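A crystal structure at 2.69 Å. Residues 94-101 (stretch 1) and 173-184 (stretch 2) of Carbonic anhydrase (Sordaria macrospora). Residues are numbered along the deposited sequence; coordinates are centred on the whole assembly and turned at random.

Stretch 1 (94-101) VIEYAVAH
Stretch 2 173-184: VLMNNPTIREAI

Residues 94-100 belong to a helix that begins earlier in the chain, with phi/psi near -65/-43 at first and drifting to -94/-18 at Ala100. It packs beside helix 178-184, which runs in nearly the same direction: the N-to-C axes diverge by 19° and approach to 9.7 Å. In register, Glu96 CA lies 6.6 Å from Thr179 CA and Val99 CA 6.9 Å from Ile180 CA.

A preceding helical segment gives way to the second helix at Asn177, whose backbone opens to -62/131. Its t side chain (chi2 -72°) caps the new helix: OD1 accepts from Ile180 N at 3.2 Å and, weakly, from Thr179 N at 2.9 Å. The i to i+4 ladder then starts with Arg181 N to Asn177 O, 2.9 Å.

No hydrogen bond crosses the interface; shape complementarity joins the stretches, burying 320 Å². Ile95 (m, t) is the principal knob at the N-terminal end. Its CB points toward the second stretch; Ile95 CD1 comes 3.6 Å from Leu174 CD2, and Ile95 CG2 is 3.8 Å from Ile180 CD1 and 4.3 Å from Asn177 ND2. Leu174 and Ile180, both m, t, leave their backbones sideways, yet their ends come nearer and meet this isoleucine.

One turn on, Val99 (t) also points toward the partner helix. Its CG1 nestles between Thr179 CG2 at 3.6 Å and Ala183 CB at 3.5 Å, residues one helical turn apart; CG2 lies 4.4 Å from Ile180 CG1. The Ala183 methyl forms one wall of the hollow that receives Val99 CG1. Thr179 (m, chi1 -51°) is the reciprocal knob: its CG2 also lies 4.3 Å from Ala100 CB, whereas its OG1 faces Glu96 CG at 3.8 Å. That hydroxyl and the Glu96 carboxylate find their hydrogen bonds elsewhere in the structure.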

# COMPACT_ATOMS: atom_id res chain seq x y z
N VAL A 94 1.70 11.04 -5.72
CA VAL A 94 2.12 12.43 -5.60
C VAL A 94 3.24 12.71 -6.58
O VAL A 94 3.24 13.74 -7.26
CB VAL A 94 2.61 12.77 -4.17
CG1 VAL A 94 3.11 14.20 -4.11
CG2 VAL A 94 1.50 12.56 -3.15
N ILE A 95 4.18 11.78 -6.68
CA ILE A 95 5.28 11.91 -7.63
C ILE A 95 4.77 11.94 -9.07
O ILE A 95 5.20 12.79 -9.86
CB ILE A 95 6.29 10.76 -7.49
CG1 ILE A 95 6.94 10.79 -6.11
CG2 ILE A 95 7.35 10.85 -8.58
CD1 ILE A 95 7.83 9.61 -5.84
N GLU A 96 3.85 11.04 -9.41
CA GLU A 96 3.33 11.01 -10.77
C GLU A 96 2.61 12.30 -11.12
O GLU A 96 2.80 12.84 -12.21
CB GLU A 96 2.36 9.85 -10.99
CG GLU A 96 2.94 8.72 -11.82
CD GLU A 96 2.05 7.48 -11.83
OE1 GLU A 96 2.59 6.35 -11.80
OE2 GLU A 96 0.81 7.65 -11.89
N TYR A 97 1.79 12.80 -10.20
CA TYR A 97 1.03 14.02 -10.46
C TYR A 97 1.96 15.22 -10.57
O TYR A 97 1.77 16.09 -11.43
CB TYR A 97 -0.02 14.26 -9.38
CG TYR A 97 -1.10 15.22 -9.81
CD1 TYR A 97 -2.22 14.77 -10.49
CD2 TYR A 97 -1.00 16.59 -9.55
CE1 TYR A 97 -3.22 15.63 -10.89
CE2 TYR A 97 -1.99 17.47 -9.96
CZ TYR A 97 -3.10 16.98 -10.63
OH TYR A 97 -4.10 17.84 -11.04
N ALA A 98 2.98 15.25 -9.72
CA ALA A 98 3.92 16.37 -9.69
C ALA A 98 4.79 16.42 -10.94
O ALA A 98 5.04 17.49 -11.49
CB ALA A 98 4.79 16.28 -8.44
N VAL A 99 5.24 15.25 -11.39
CA VAL A 99 6.21 15.19 -12.48
C VAL A 99 5.54 15.18 -13.85
O VAL A 99 6.00 15.85 -14.77
CB VAL A 99 7.12 13.95 -12.34
CG1 VAL A 99 8.01 13.79 -13.57
CG2 VAL A 99 7.98 14.05 -11.08
N ALA A 100 4.45 14.44 -13.99
CA ALA A 100 3.83 14.28 -15.31
C ALA A 100 2.70 15.28 -15.60
O ALA A 100 2.35 15.49 -16.77
CB ALA A 100 3.31 12.86 -15.46
N HIS A 101 2.15 15.92 -14.58
CA HIS A 101 1.01 16.81 -14.79
C HIS A 101 1.35 18.27 -14.53
O HIS A 101 1.00 19.15 -15.33
CB HIS A 101 -0.17 16.39 -13.92
CG HIS A 101 -0.81 15.11 -14.34
ND1 HIS A 101 -0.18 13.89 -14.18
CD2 HIS A 101 -1.99 14.85 -14.94
CE1 HIS A 101 -0.96 12.93 -14.66
NE2 HIS A 101 -2.07 13.49 -15.13
N VAL A 173 15.94 5.28 -4.70
CA VAL A 173 14.62 4.82 -5.12
C VAL A 173 13.95 5.80 -6.11
O VAL A 173 13.42 5.38 -7.14
CB VAL A 173 13.68 4.62 -3.92
CG1 VAL A 173 12.27 4.27 -4.39
CG2 VAL A 173 14.23 3.54 -3.00
N LEU A 174 14.00 7.10 -5.79
CA LEU A 174 13.47 8.14 -6.68
C LEU A 174 14.14 8.12 -8.06
O LEU A 174 13.50 8.36 -9.09
CB LEU A 174 13.66 9.53 -6.04
CG LEU A 174 12.85 9.87 -4.79
CD1 LEU A 174 13.28 11.20 -4.21
CD2 LEU A 174 11.37 9.89 -5.11
N MET A 175 15.44 7.85 -8.06
CA MET A 175 16.23 7.84 -9.28
C MET A 175 15.95 6.58 -10.08
O MET A 175 16.28 6.51 -11.27
CB MET A 175 17.73 7.94 -8.96
CG MET A 175 18.14 9.21 -8.24
SD MET A 175 18.24 10.67 -9.30
CE MET A 175 19.79 10.37 -10.15
N ASN A 176 15.34 5.59 -9.45
CA ASN A 176 14.92 4.40 -10.20
C ASN A 176 13.44 4.41 -10.59
O ASN A 176 12.98 3.54 -11.34
CB ASN A 176 15.25 3.14 -9.39
CG ASN A 176 16.74 2.89 -9.31
OD1 ASN A 176 17.50 3.29 -10.21
ND2 ASN A 176 17.18 2.25 -8.22
N ASN A 177 12.72 5.40 -10.09
CA ASN A 177 11.34 5.63 -10.50
C ASN A 177 11.27 5.94 -11.99
O ASN A 177 12.02 6.78 -12.48
CB ASN A 177 10.73 6.77 -9.69
CG ASN A 177 9.28 7.02 -10.02
OD1 ASN A 177 8.95 7.53 -11.09
ND2 ASN A 177 8.41 6.69 -9.08
N PRO A 178 10.37 5.27 -12.73
CA PRO A 178 10.28 5.43 -14.19
C PRO A 178 9.88 6.84 -14.65
O PRO A 178 10.44 7.35 -15.63
CB PRO A 178 9.20 4.43 -14.59
CG PRO A 178 9.01 3.54 -13.42
CD PRO A 178 9.34 4.35 -12.22
N THR A 179 8.93 7.46 -13.96
CA THR A 179 8.46 8.79 -14.35
C THR A 179 9.55 9.83 -14.14
O THR A 179 9.75 10.73 -14.96
CB THR A 179 7.22 9.20 -13.54
OG1 THR A 179 6.23 8.16 -13.59
CG2 THR A 179 6.64 10.50 -14.08
N ILE A 180 10.28 9.66 -13.05
CA ILE A 180 11.34 10.57 -12.68
C ILE A 180 12.48 10.39 -13.66
O ILE A 180 13.04 11.36 -14.14
CB ILE A 180 11.82 10.32 -11.23
CG1 ILE A 180 10.77 10.82 -10.24
CG2 ILE A 180 13.15 11.00 -10.98
CD1 ILE A 180 11.08 10.53 -8.80
N ARG A 181 12.76 9.14 -13.99
CA ARG A 181 13.86 8.79 -14.86
C ARG A 181 13.64 9.29 -16.30
O ARG A 181 14.56 9.82 -16.94
CB ARG A 181 14.03 7.26 -14.83
CG ARG A 181 15.21 6.70 -15.58
CD ARG A 181 15.25 5.19 -15.42
NE ARG A 181 15.86 4.76 -14.17
CZ ARG A 181 17.07 4.22 -14.08
NH1 ARG A 181 17.80 4.03 -15.18
NH2 ARG A 181 17.56 3.85 -12.90
N GLU A 182 12.41 9.15 -16.77
CA GLU A 182 12.05 9.68 -18.08
C GLU A 182 12.15 11.19 -18.09
O GLU A 182 12.78 11.77 -18.98
CB GLU A 182 10.64 9.24 -18.48
CG GLU A 182 10.52 7.76 -18.79
CD GLU A 182 9.09 7.34 -19.04
OE1 GLU A 182 8.83 6.13 -19.19
OE2 GLU A 182 8.22 8.24 -19.10
N ALA A 183 11.59 11.82 -17.06
CA ALA A 183 11.57 13.28 -16.99
C ALA A 183 12.99 13.84 -16.90
O ALA A 183 13.26 14.94 -17.38
CB ALA A 183 10.74 13.74 -15.82
N ILE A 184 13.90 13.08 -16.30
CA ILE A 184 15.30 13.47 -16.27
C ILE A 184 15.85 13.38 -17.68
O ILE A 184 16.55 14.29 -18.15
CB ILE A 184 16.14 12.57 -15.34
CG1 ILE A 184 15.66 12.71 -13.90
CG2 ILE A 184 17.61 12.94 -15.43
CD1 ILE A 184 16.35 11.77 -12.94